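PDB 6OYC: glycosylation Associate Protein 1 from Streptococcus agalactiae serotype V, which is a GT-B-like component of the accessory Sec (Gap123) complex and probably helps in the glycosylation and secretion of serine-rich adhesins, perhaps by binding sugar. Local coordinates for residues A[6-10]-A[50-56]; A[61-65]-A[127-131]; A[213-217]-A[241-245]; A[444-448]-A[487-491]. All blocks are in the same frame, centred on the assembly; numbering follows the deposited sequence.

Interaction 1. Residues A[6-10]-A[50-56]; sequences PSWYN and LVVLNYM
Leu50 CD2 presses on the six-membered rim of the Trp8 indole, 3.5 Å from CZ3, and comes at it obliquely, as does the methyl of Met56. The loops follow strands 2-5 and 48-52, neighbours in the parallel sheet of a Rossmann-like, GT-B type domain, a fold whose C-terminal strand ends usually carry functional loops. One face of the indole is covered over its centre by CB of Pro6, while Tyr62 of helix 59-65 meets the ring at a slant. A glycerol near Trp8 is probably from the crystallisation liquor, though such molecules often mark pockets. The Tyr9 ring receives Asn54 CB at its edge, 3.6 Å from CD1, and Trp15 packs against it edge-to-face. Asn54 holds CG between its backbone N and carbonyl carbon (chi1 60°), placing its amide against Tyr9 and Trp8 O. This amide both donates and accepts: ND2 bonds Tyr16 O and, weakly, Trp8 O, while OD1 accepts from a water that in turn accepts from Trp8 N. Flexible Leu50 suits the indole, and rigid Pro6 sets CD against the Val51 carbonyl. A second water joins Pro6 O, Leu53 N and Tyr9 OH, a hydroxyl also hydrogen-bonded to His238 ND1.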
loop_
_atom_site.group_PDB
_atom_site.type_symbol
_atom_site.label_atom_id
_atom_site.label_comp_id
_atom_site.label_asym_id
_atom_site.label_seq_id
_atom_site.Cartn_x
_atom_site.Cartn_y
_atom_site.Cartn_z
ATOM N N PRO A 6 -7.331 10.903 -1.103
ATOM C CA PRO A 6 -7.039 9.466 -1.083
ATOM C C PRO A 6 -7.969 8.713 -0.142
ATOM O O PRO A 6 -8.747 9.297 0.612
ATOM C CB PRO A 6 -5.593 9.415 -0.559
ATOM C CG PRO A 6 -5.539 10.566 0.407
ATOM C CD PRO A 6 -6.450 11.656 -0.185
ATOM N N SER A 7 -7.856 7.387 -0.191
ATOM C CA SER A 7 -8.524 6.473 0.742
ATOM C C SER A 7 -7.451 5.647 1.432
ATOM O O SER A 7 -7.269 4.464 1.115
ATOM C CB SER A 7 -9.544 5.558 0.031
ATOM O OG SER A 7 -10.669 6.313 -0.371
ATOM N N TRP A 8 -6.704 6.283 2.320
ATOM C CA TRP A 8 -5.605 5.582 2.976
ATOM C C TRP A 8 -5.977 5.340 4.424
ATOM O O TRP A 8 -5.202 5.644 5.339
ATOM C CB TRP A 8 -4.303 6.376 2.884
ATOM C CG TRP A 8 -3.839 6.614 1.487
ATOM C CD1 TRP A 8 -4.157 5.885 0.368
ATOM C CD2 TRP A 8 -2.965 7.656 1.054
ATOM N NE1 TRP A 8 -3.535 6.423 -0.745
ATOM C CE2 TRP A 8 -2.788 7.501 -0.346
ATOM C CE3 TRP A 8 -2.310 8.706 1.711
ATOM C CZ2 TRP A 8 -1.993 8.359 -1.092
ATOM C CZ3 TRP A 8 -1.505 9.548 0.968
ATOM C CH2 TRP A 8 -1.366 9.380 -0.421
ATOM N N TYR A 9 -7.184 4.823 4.613
ATOM C CA TYR A 9 -7.848 4.708 5.894
ATOM C C TYR A 9 -7.408 3.436 6.618
ATOM O O TYR A 9 -6.762 2.548 6.049
ATOM C CB TYR A 9 -9.361 4.712 5.689
ATOM C CG TYR A 9 -9.844 5.999 5.101
ATOM C CD1 TYR A 9 -9.523 7.208 5.711
ATOM C CD2 TYR A 9 -10.592 6.028 3.926
ATOM C CE1 TYR A 9 -9.941 8.401 5.201
ATOM C CE2 TYR A 9 -11.018 7.250 3.393
ATOM C CZ TYR A 9 -10.688 8.432 4.048
ATOM O OH TYR A 9 -11.082 9.665 3.568
ATOM N N ASN A 10 -7.775 3.359 7.894
ATOM C CA ASN A 10 -7.569 2.172 8.711
ATOM C C ASN A 10 -8.843 1.344 8.657
ATOM O O ASN A 10 -9.935 1.863 8.903
ATOM C CB ASN A 10 -7.221 2.568 10.149
ATOM C CG ASN A 10 -7.015 1.371 11.082
ATOM O OD1 ASN A 10 -7.768 0.398 11.059
ATOM N ND2 ASN A 10 -6.007 1.471 11.947
ATOM N N LEU A 50 -2.579 17.059 -2.354
ATOM C CA LEU A 50 -3.226 15.955 -1.665
ATOM C C LEU A 50 -4.016 16.483 -0.472
ATOM O O LEU A 50 -3.560 17.385 0.233
ATOM C CB LEU A 50 -2.165 14.952 -1.213
ATOM C CG LEU A 50 -2.569 13.557 -0.752
ATOM C CD1 LEU A 50 -2.910 12.653 -1.915
ATOM C CD2 LEU A 50 -1.406 12.980 0.066
ATOM N N VAL A 51 -5.210 15.938 -0.261
ATOM C CA VAL A 51 -6.097 16.375 0.815
ATOM C C VAL A 51 -6.382 15.140 1.660
ATOM O O VAL A 51 -7.197 14.289 1.273
ATOM C CB VAL A 51 -7.399 17.006 0.292
ATOM C CG1 VAL A 51 -8.286 17.426 1.445
ATOM C CG2 VAL A 51 -7.120 18.199 -0.656
ATOM N N VAL A 52 -5.738 15.052 2.822
ATOM C CA VAL A 52 -5.712 13.834 3.632
ATOM C C VAL A 52 -6.672 14.012 4.794
ATOM O O VAL A 52 -6.493 14.913 5.622
ATOM C CB VAL A 52 -4.291 13.526 4.136
ATOM C CG1 VAL A 52 -4.295 12.299 5.059
ATOM C CG2 VAL A 52 -3.361 13.307 2.950
ATOM N N LEU A 53 -7.670 13.138 4.880
ATOM C CA LEU A 53 -8.738 13.347 5.850
ATOM C C LEU A 53 -8.513 12.615 7.161
ATOM O O LEU A 53 -9.023 13.059 8.190
ATOM C CB LEU A 53 -10.083 12.920 5.264
ATOM C CG LEU A 53 -10.591 13.705 4.057
ATOM C CD1 LEU A 53 -12.005 13.234 3.675
ATOM C CD2 LEU A 53 -10.590 15.193 4.315
ATOM N N ASN A 54 -7.772 11.507 7.160
ATOM C CA ASN A 54 -7.587 10.717 8.368
ATOM C C ASN A 54 -6.274 11.071 9.047
ATOM O O ASN A 54 -5.411 11.748 8.489
ATOM C CB ASN A 54 -7.627 9.217 8.058
ATOM C CG ASN A 54 -6.547 8.791 7.075
ATOM O OD1 ASN A 54 -6.394 9.379 6.007
ATOM N ND2 ASN A 54 -5.796 7.767 7.437
ATOM N N TYR A 55 -6.141 10.594 10.281
ATOM C CA TYR A 55 -4.951 10.821 11.097
ATOM C C TYR A 55 -3.750 10.068 10.503
ATOM O O TYR A 55 -3.786 8.838 10.360
ATOM C CB TYR A 55 -5.263 10.350 12.519
ATOM C CG TYR A 55 -4.178 10.499 13.561
ATOM C CD1 TYR A 55 -3.569 11.732 13.805
ATOM C CD2 TYR A 55 -3.770 9.407 14.317
ATOM C CE1 TYR A 55 -2.595 11.865 14.769
ATOM C CE2 TYR A 55 -2.811 9.531 15.292
ATOM C CZ TYR A 55 -2.221 10.756 15.506
ATOM O OH TYR A 55 -1.258 10.883 16.468
ATOM N N MET A 56 -2.687 10.785 10.143
ATOM C CA MET A 56 -1.539 10.169 9.464
ATOM C C MET A 56 -0.213 10.685 10.026
ATOM O O MET A 56 0.527 11.418 9.357
ATOM C CB MET A 56 -1.630 10.417 7.954
ATOM C CG MET A 56 -2.718 9.599 7.270
ATOM S SD MET A 56 -2.164 7.891 7.162
ATOM C CE MET A 56 -1.356 7.922 5.552
HETATM O O HOH W 1 -6.801 9.051 3.326
HETATM O O HOH W 2 -8.603 11.095 2.850
#

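Interaction 2. Residues A[61-65]-A[127-131]; sequences YYLHR and EEGNL
Glu127 lays its carboxylate over one face of the Arg65 guanidinium, with OE1 3.5 Å from CZ. The planes are 21° apart and OE1 lies well out of the guanidinium plane, where no N-H points at it, so the attraction is one of charge; that oxygen is hydrogen-bonded to Tyr20 OH. Glu128 meets the same arginine at its edge. Arg65 NE reaches Glu128 OE2 at 2.6 Å and NH2 reaches Glu128 OE1 at 2.8 Å, both nearly straight and both on syn lone pairs, a side-on bidentate salt bridge that holds the groups almost coplanar. A bend at chi2 (76°) folds the Glu128 carboxylate back toward the helix, while its CB rests over the face of the Tyr61 ring, 4.1 Å from the centroid, in a CH-pi contact. The long aliphatic stem and charged end of a glutamate thus serve ring and arginine together. A water joins Glu128 OE2, through a weak bond, to Tyr61 O and His64 ND1. Asn130 sets its amide carbon CG 3.5 Å from Tyr61 CE2, its ND2 bonded to Asn58 OD1. The contact ties the surface of helix 59-65, which follows parallel strand 48-52, to the loop joining antiparallel strands 118-125 and 131-138.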
loop_
_atom_site.group_PDB
_atom_site.type_symbol
_atom_site.label_atom_id
_atom_site.label_comp_id
_atom_site.label_asym_id
_atom_site.label_seq_id
_atom_site.Cartn_x
_atom_site.Cartn_y
_atom_site.Cartn_z
ATOM N N TYR A 61 6.912 10.045 5.624
ATOM C CA TYR A 61 7.566 8.833 5.144
ATOM C C TYR A 61 6.688 8.115 4.143
ATOM O O TYR A 61 7.184 7.604 3.134
ATOM C CB TYR A 61 7.929 7.889 6.293
ATOM C CG TYR A 61 9.211 8.302 6.967
ATOM C CD1 TYR A 61 10.387 8.471 6.227
ATOM C CD2 TYR A 61 9.250 8.566 8.332
ATOM C CE1 TYR A 61 11.564 8.874 6.840
ATOM C CE2 TYR A 61 10.415 8.967 8.947
ATOM C CZ TYR A 61 11.563 9.129 8.192
ATOM O OH TYR A 61 12.710 9.526 8.806
ATOM N N TYR A 62 5.383 8.072 4.399
ATOM C CA TYR A 62 4.495 7.401 3.459
ATOM C C TYR A 62 4.627 8.006 2.069
ATOM O O TYR A 62 4.837 7.285 1.084
ATOM C CB TYR A 62 3.053 7.462 3.964
ATOM C CG TYR A 62 2.078 6.586 3.189
ATOM C CD1 TYR A 62 1.418 7.082 2.060
ATOM C CD2 TYR A 62 1.794 5.277 3.597
ATOM C CE1 TYR A 62 0.505 6.298 1.348
ATOM C CE2 TYR A 62 0.889 4.479 2.889
ATOM C CZ TYR A 62 0.244 4.997 1.766
ATOM O OH TYR A 62 -0.660 4.225 1.054
ATOM N N LEU A 63 4.565 9.341 1.978
ATOM C CA LEU A 63 4.650 10.005 0.677
ATOM C C LEU A 63 6.025 9.835 0.069
ATOM O O LEU A 63 6.159 9.681 -1.153
ATOM C CB LEU A 63 4.323 11.491 0.802
ATOM C CG LEU A 63 2.872 11.831 1.180
ATOM C CD1 LEU A 63 2.694 13.325 1.290
ATOM C CD2 LEU A 63 1.890 11.236 0.178
ATOM N N HIS A 64 7.060 9.881 0.910
ATOM C CA HIS A 64 8.419 9.715 0.423
ATOM C C HIS A 64 8.585 8.387 -0.291
ATOM O O HIS A 64 9.332 8.299 -1.269
ATOM C CB HIS A 64 9.405 9.797 1.578
ATOM C CG HIS A 64 10.812 9.544 1.164
ATOM N ND1 HIS A 64 11.488 8.395 1.502
ATOM C CD2 HIS A 64 11.666 10.284 0.416
ATOM C CE1 HIS A 64 12.708 8.443 0.996
ATOM N NE2 HIS A 64 12.836 9.575 0.326
ATOM N N ARG A 65 7.871 7.361 0.177
ATOM C CA ARG A 65 7.965 6.032 -0.409
ATOM C C ARG A 65 7.513 6.029 -1.858
ATOM O O ARG A 65 7.961 5.185 -2.635
ATOM C CB ARG A 65 7.105 5.054 0.389
ATOM C CG ARG A 65 7.830 3.954 1.096
ATOM C CD ARG A 65 6.857 3.237 2.013
ATOM N NE ARG A 65 7.109 3.575 3.403
ATOM C CZ ARG A 65 6.173 3.580 4.344
ATOM N NH1 ARG A 65 4.929 3.263 4.023
ATOM N NH2 ARG A 65 6.491 3.884 5.599
ATOM N N GLU A 127 8.864 1.235 8.950
ATOM C CA GLU A 127 9.529 0.695 7.775
ATOM C C GLU A 127 10.856 1.406 7.523
ATOM O O GLU A 127 11.842 0.774 7.131
ATOM C CB GLU A 127 8.603 0.817 6.560
ATOM C CG GLU A 127 9.062 0.034 5.334
ATOM C CD GLU A 127 8.103 0.183 4.156
ATOM O OE1 GLU A 127 6.872 0.149 4.391
ATOM O OE2 GLU A 127 8.579 0.327 3.001
ATOM N N GLU A 128 10.897 2.718 7.740
ATOM C CA GLU A 128 12.115 3.489 7.535
ATOM C C GLU A 128 12.963 3.539 8.800
ATOM O O GLU A 128 13.960 4.262 8.836
ATOM C CB GLU A 128 11.781 4.919 7.050
ATOM C CG GLU A 128 11.278 5.019 5.586
ATOM C CD GLU A 128 9.829 4.558 5.403
ATOM O OE1 GLU A 128 9.039 4.657 6.365
ATOM O OE2 GLU A 128 9.481 4.100 4.297
ATOM N N GLY A 129 12.577 2.791 9.839
ATOM C CA GLY A 129 13.347 2.692 11.061
ATOM C C GLY A 129 13.043 3.740 12.110
ATOM O O GLY A 129 13.575 3.652 13.223
ATOM N N ASN A 130 12.210 4.725 11.799
ATOM C CA ASN A 130 11.903 5.773 12.758
ATOM C C ASN A 130 11.023 5.226 13.884
ATOM O O ASN A 130 10.172 4.355 13.672
ATOM C CB ASN A 130 11.201 6.932 12.050
ATOM C CG ASN A 130 9.908 6.499 11.355
ATOM O OD1 ASN A 130 9.886 5.527 10.593
ATOM N ND2 ASN A 130 8.825 7.216 11.629
ATOM N N LEU A 131 11.253 5.718 15.095
ATOM C CA LEU A 131 10.366 5.411 16.209
ATOM C C LEU A 131 8.931 5.822 15.863
ATOM O O LEU A 131 8.661 6.999 15.579
ATOM C CB LEU A 131 10.848 6.142 17.468
ATOM C CG LEU A 131 9.921 6.045 18.676
ATOM C CD1 LEU A 131 10.022 4.638 19.269
ATOM C CD2 LEU A 131 10.280 7.093 19.704
HETATM O O HOH W 3 9.911 6.663 2.915
#

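Interaction 3. Residues A[213-217]-A[241-245]; sequences REKYL and FIVGN
Phe241 and Arg213 make the first of two CH-pi contacts. The arginine's aliphatic stem crosses the phenyl ring at about a right angle, with CG over one face, 3.8 Å from the centroid and 19° off the normal. Arginine suits this border position because its methylenes can cover a ring while the guanidinium continues past it, here to a long, weak ion pair with Glu209. The second CH-pi contact reverses the roles of the segments: Ile242 CG1 stands over one face of the Tyr216 ring, offset toward the rim, 4.2 Å from its centroid. Beta branching helps the isoleucine straddle the phenol, since CG1 covers the ring while Ile242 CG2 lies 3.7 Å from Tyr216 OH.

The remaining contacts are mainly apolar. Tyr216 CD2 meets the edge of the Phe241 ring, 4.1 Å from CD1. Phe241 holds CG between its backbone N and carbonyl carbon (chi1 62°), which turns the ring toward helix 208-223, where Arg213 and Tyr216 both touch it. Leu217, one residue beyond the tyrosine, brings CD2 to 4.0 Å from Phe241 O.

No hydrogen bond joins the two segments. Tyr216 OH is buried with no hydrogen-bonding partner in the model, so the tyrosine acts here chiefly as a large flat surface.

Tyr216 also packs on Ile5 and Ile230, and Ile242 on Ile5 and Val232. Two helices packing side chains against each other and onto the parallel strands 2-5 and 229-233 are part of the helical layer on the parallel sheet of an alpha/beta, Rossmann-like domain, as in GT-B folds.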
loop_
_atom_site.group_PDB
_atom_site.type_symbol
_atom_site.label_atom_id
_atom_site.label_comp_id
_atom_site.label_asym_id
_atom_site.label_seq_id
_atom_site.Cartn_x
_atom_site.Cartn_y
_atom_site.Cartn_z
ATOM N N ARG A 213 -15.688 16.359 8.706
ATOM C CA ARG A 213 -16.538 17.018 7.713
ATOM C C ARG A 213 -16.378 18.524 7.806
ATOM O O ARG A 213 -16.258 19.212 6.783
ATOM C CB ARG A 213 -18.020 16.628 7.886
ATOM C CG ARG A 213 -18.302 15.125 7.764
ATOM C CD ARG A 213 -19.787 14.758 7.512
ATOM N NE ARG A 213 -20.723 15.144 8.576
ATOM C CZ ARG A 213 -20.945 14.449 9.697
ATOM N NH1 ARG A 213 -20.278 13.328 9.930
ATOM N NH2 ARG A 213 -21.832 14.882 10.602
ATOM N N GLU A 214 -16.331 19.044 9.034
ATOM C CA GLU A 214 -16.235 20.493 9.234
ATOM C C GLU A 214 -14.926 21.028 8.672
ATOM O O GLU A 214 -14.911 22.012 7.922
ATOM C CB GLU A 214 -16.364 20.834 10.723
ATOM C CG GLU A 214 -16.043 22.287 11.030
ATOM C CD GLU A 214 -16.143 22.635 12.506
ATOM O OE1 GLU A 214 -17.004 22.078 13.227
ATOM O OE2 GLU A 214 -15.339 23.478 12.948
ATOM N N LYS A 215 -13.811 20.366 9.001
ATOM C CA LYS A 215 -12.528 20.783 8.444
ATOM C C LYS A 215 -12.521 20.671 6.922
ATOM O O LYS A 215 -12.020 21.567 6.236
ATOM C CB LYS A 215 -11.393 19.964 9.057
ATOM C CG LYS A 215 -11.235 20.171 10.546
ATOM C CD LYS A 215 -11.082 21.654 10.871
ATOM C CE LYS A 215 -9.747 22.200 10.399
ATOM N NZ LYS A 215 -9.710 23.705 10.399
ATOM N N TYR A 216 -13.098 19.600 6.365
ATOM C CA TYR A 216 -13.095 19.476 4.907
ATOM C C TYR A 216 -13.905 20.592 4.248
ATOM O O TYR A 216 -13.469 21.195 3.255
ATOM C CB TYR A 216 -13.634 18.124 4.452
ATOM C CG TYR A 216 -13.752 18.105 2.951
ATOM C CD1 TYR A 216 -12.612 18.119 2.156
ATOM C CD2 TYR A 216 -14.990 18.131 2.320
ATOM C CE1 TYR A 216 -12.691 18.122 0.777
ATOM C CE2 TYR A 216 -15.086 18.133 0.934
ATOM C CZ TYR A 216 -13.928 18.135 0.165
ATOM O OH TYR A 216 -13.985 18.143 -1.217
ATOM N N LEU A 217 -15.105 20.868 4.763
ATOM C CA LEU A 217 -15.908 21.896 4.116
ATOM C C LEU A 217 -15.220 23.254 4.196
ATOM O O LEU A 217 -15.280 24.036 3.242
ATOM C CB LEU A 217 -17.312 21.926 4.715
ATOM C CG LEU A 217 -18.024 20.583 4.510
ATOM C CD1 LEU A 217 -19.408 20.588 5.137
ATOM C CD2 LEU A 217 -18.090 20.166 3.038
ATOM N N PHE A 241 -20.097 13.381 2.113
ATOM C CA PHE A 241 -19.793 14.784 2.375
ATOM C C PHE A 241 -18.774 15.380 1.409
ATOM O O PHE A 241 -18.586 16.595 1.417
ATOM C CB PHE A 241 -19.342 15.002 3.835
ATOM C CG PHE A 241 -18.080 14.268 4.225
ATOM C CD1 PHE A 241 -16.833 14.834 4.011
ATOM C CD2 PHE A 241 -18.151 13.044 4.852
ATOM C CE1 PHE A 241 -15.676 14.186 4.400
ATOM C CE2 PHE A 241 -16.997 12.380 5.241
ATOM C CZ PHE A 241 -15.754 12.956 5.013
ATOM N N ILE A 242 -18.131 14.589 0.561
ATOM C CA ILE A 242 -17.242 15.138 -0.461
ATOM C C ILE A 242 -17.973 15.334 -1.777
ATOM O O ILE A 242 -17.874 16.389 -2.401
ATOM C CB ILE A 242 -15.999 14.240 -0.654
ATOM C CG1 ILE A 242 -15.107 14.253 0.583
ATOM C CG2 ILE A 242 -15.184 14.716 -1.852
ATOM C CD1 ILE A 242 -13.952 13.285 0.429
ATOM N N VAL A 243 -18.700 14.314 -2.221
ATOM C CA VAL A 243 -19.376 14.368 -3.510
ATOM C C VAL A 243 -20.747 15.022 -3.381
ATOM O O VAL A 243 -21.161 15.784 -4.255
ATOM C CB VAL A 243 -19.466 12.952 -4.114
ATOM C CG1 VAL A 243 -20.126 12.986 -5.471
ATOM C CG2 VAL A 243 -18.082 12.341 -4.235
ATOM N N GLY A 244 -21.467 14.763 -2.286
ATOM C CA GLY A 244 -22.760 15.404 -2.104
ATOM C C GLY A 244 -22.663 16.918 -2.066
ATOM O O GLY A 244 -23.566 17.621 -2.525
ATOM N N ASN A 245 -21.557 17.442 -1.546
ATOM C CA ASN A 245 -21.376 18.879 -1.358
ATOM C C ASN A 245 -20.531 19.505 -2.463
ATOM O O ASN A 245 -19.766 20.434 -2.186
ATOM C CB ASN A 245 -20.729 19.150 0.002
ATOM C CG ASN A 245 -21.468 18.501 1.167
ATOM O OD1 ASN A 245 -20.868 18.189 2.195
ATOM N ND2 ASN A 245 -22.780 18.313 1.015
#

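Interaction 4. Residues A[444-448]-A[487-491]; sequences SSGIP and WNRSL
Ser490 OG donates a hydrogen bond to Gly446 O across 2.9 Å, approaching 31° out of the carbonyl plane. Its hydroxyl lies anti to the backbone N (chi1 174°), a setting that directs it from the helix surface to the turn. A small serine suits this close approach, being able to touch the turn and bond to it as well, and Pro448 CB packs 3.7 Å from Ser490 OG. The rest of the proline ring crosses the Trp487 side chain at about a right angle. Pro448 CD lies 3.4 Å from Trp487 NE1 and Pro448 CG 3.7 Å from Trp487 CD1, so the pyrrole end of the indole does the touching, obliquely. Gly446 and Leu491 are the nearest pair of backbones, with CA atoms 4.3 Å apart. Glycine fits there twice over, having no side chain to meet Leu491 CD1 and adopting positive phi easily as the chain leaves helix 436-445.

In the next shell, Ser445 OG accepts from Ile447 N at 3.2 Å, forming an ST turn that braces the bend, and is itself bonded to Ala441 O. The indole is held by NE1 bonded to Arg425 O and by a cation-pi contact with the Arg425 side chain. Pro448 leads into strand 449-451 and touches Leu426 of neighbouring strand 426-428. The whole is a helix-to-strand turn of a Rossmann-like parallel sheet, clasped by the long helix 484-502, as expected of a GT-B type domain.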
loop_
_atom_site.group_PDB
_atom_site.type_symbol
_atom_site.label_atom_id
_atom_site.label_comp_id
_atom_site.label_asym_id
_atom_site.label_seq_id
_atom_site.Cartn_x
_atom_site.Cartn_y
_atom_site.Cartn_z
ATOM N N SER A 444 4.827 -2.998 -15.115
ATOM C CA SER A 444 5.614 -1.793 -14.898
ATOM C C SER A 444 7.088 -2.009 -15.198
ATOM O O SER A 444 7.810 -1.035 -15.435
ATOM C CB SER A 444 5.461 -1.304 -13.447
ATOM O OG SER A 444 4.153 -0.839 -13.183
ATOM N N SER A 445 7.535 -3.263 -15.181
ATOM C CA SER A 445 8.929 -3.626 -15.371
ATOM C C SER A 445 9.195 -4.293 -16.711
ATOM O O SER A 445 10.361 -4.461 -17.084
ATOM C CB SER A 445 9.370 -4.582 -14.259
ATOM O OG SER A 445 8.612 -5.778 -14.370
ATOM N N GLY A 446 8.151 -4.671 -17.442
ATOM C CA GLY A 446 8.320 -5.463 -18.631
ATOM C C GLY A 446 8.616 -6.918 -18.384
ATOM O O GLY A 446 8.644 -7.686 -19.346
ATOM N N ILE A 447 8.860 -7.318 -17.140
ATOM C CA ILE A 447 9.113 -8.731 -16.849
ATOM C C ILE A 447 7.886 -9.545 -17.246
ATOM O O ILE A 447 6.751 -9.194 -16.851
ATOM C CB ILE A 447 9.448 -8.926 -15.365
ATOM C CG1 ILE A 447 10.663 -8.078 -14.968
ATOM C CG2 ILE A 447 9.681 -10.410 -15.045
ATOM C CD1 ILE A 447 11.098 -8.266 -13.511
ATOM N N PRO A 448 8.041 -10.603 -18.046
ATOM C CA PRO A 448 6.873 -11.382 -18.477
ATOM C C PRO A 448 6.347 -12.270 -17.351
ATOM O O PRO A 448 7.101 -12.738 -16.490
ATOM C CB PRO A 448 7.425 -12.220 -19.643
ATOM C CG PRO A 448 8.893 -12.444 -19.263
ATOM C CD PRO A 448 9.314 -11.142 -18.572
ATOM N N TRP A 487 11.251 -12.568 -24.994
ATOM C CA TRP A 487 11.444 -11.681 -23.856
ATOM C C TRP A 487 11.490 -10.223 -24.290
ATOM O O TRP A 487 10.871 -9.360 -23.657
ATOM C CB TRP A 487 12.717 -12.067 -23.119
ATOM C CG TRP A 487 12.784 -11.503 -21.753
ATOM C CD1 TRP A 487 12.302 -12.067 -20.603
ATOM C CD2 TRP A 487 13.355 -10.246 -21.379
ATOM N NE1 TRP A 487 12.545 -11.235 -19.534
ATOM C CE2 TRP A 487 13.190 -10.112 -19.984
ATOM C CE3 TRP A 487 13.996 -9.225 -22.089
ATOM C CZ2 TRP A 487 13.642 -9.002 -19.290
ATOM C CZ3 TRP A 487 14.450 -8.127 -21.395
ATOM C CH2 TRP A 487 14.274 -8.022 -20.013
ATOM N N ASN A 488 12.202 -9.923 -25.375
ATOM C CA ASN A 488 12.259 -8.532 -25.806
ATOM C C ASN A 488 10.920 -8.057 -26.335
ATOM O O ASN A 488 10.613 -6.864 -26.238
ATOM C CB ASN A 488 13.343 -8.330 -26.858
ATOM C CG ASN A 488 14.717 -8.644 -26.330
ATOM O OD1 ASN A 488 15.089 -8.212 -25.234
ATOM N ND2 ASN A 488 15.485 -9.405 -27.103
ATOM N N ARG A 489 10.112 -8.955 -26.900
ATOM C CA ARG A 489 8.767 -8.547 -27.284
ATOM C C ARG A 489 7.996 -8.039 -26.074
ATOM O O ARG A 489 7.193 -7.106 -26.191
ATOM C CB ARG A 489 8.027 -9.712 -27.952
ATOM C CG ARG A 489 6.559 -9.409 -28.258
ATOM C CD ARG A 489 6.029 -10.203 -29.449
ATOM N NE ARG A 489 5.721 -11.573 -29.064
ATOM C CZ ARG A 489 6.526 -12.611 -29.281
ATOM N NH1 ARG A 489 7.684 -12.440 -29.905
ATOM N NH2 ARG A 489 6.166 -13.825 -28.885
ATOM N N SER A 490 8.260 -8.627 -24.902
ATOM C CA SER A 490 7.540 -8.270 -23.688
ATOM C C SER A 490 8.010 -6.923 -23.146
ATOM O O SER A 490 7.190 -6.068 -22.780
ATOM C CB SER A 490 7.715 -9.369 -22.640
ATOM O OG SER A 490 7.146 -8.976 -21.400
ATOM N N LEU A 491 9.326 -6.719 -23.088
ATOM C CA LEU A 491 9.863 -5.420 -22.690
ATOM C C LEU A 491 9.340 -4.308 -23.590
ATOM O O LEU A 491 8.905 -3.253 -23.110
ATOM C CB LEU A 491 11.391 -5.459 -22.714
ATOM C CG LEU A 491 12.179 -4.239 -22.221
ATOM C CD1 LEU A 491 11.525 -3.522 -21.004
ATOM C CD2 LEU A 491 13.580 -4.695 -21.896
#

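The four contacts come in series along the chain, and their spacing follows a GT-B-like plan of two parallel-sheet domains. Interaction 1 lies at strand ends of the seven-stranded sheet and interaction 3 in the helices packed on it; they touch, centres 14 Å apart, where Leu53 packs on Ile242, Phe241 and Tyr216. Interaction 2 lies 16 Å from interaction 1 between centres and touches it where Leu63 meets Leu50 and Trp8; it also brings in the ten-stranded antiparallel sheet. Interaction 4 stands apart on the six-stranded sheet, its nearest atoms about 13 Å from interaction 2. Three contacts thus cluster around the first parallel-sheet domain and its antiparallel extension, and the fourth lies in the second parallel-sheet domain.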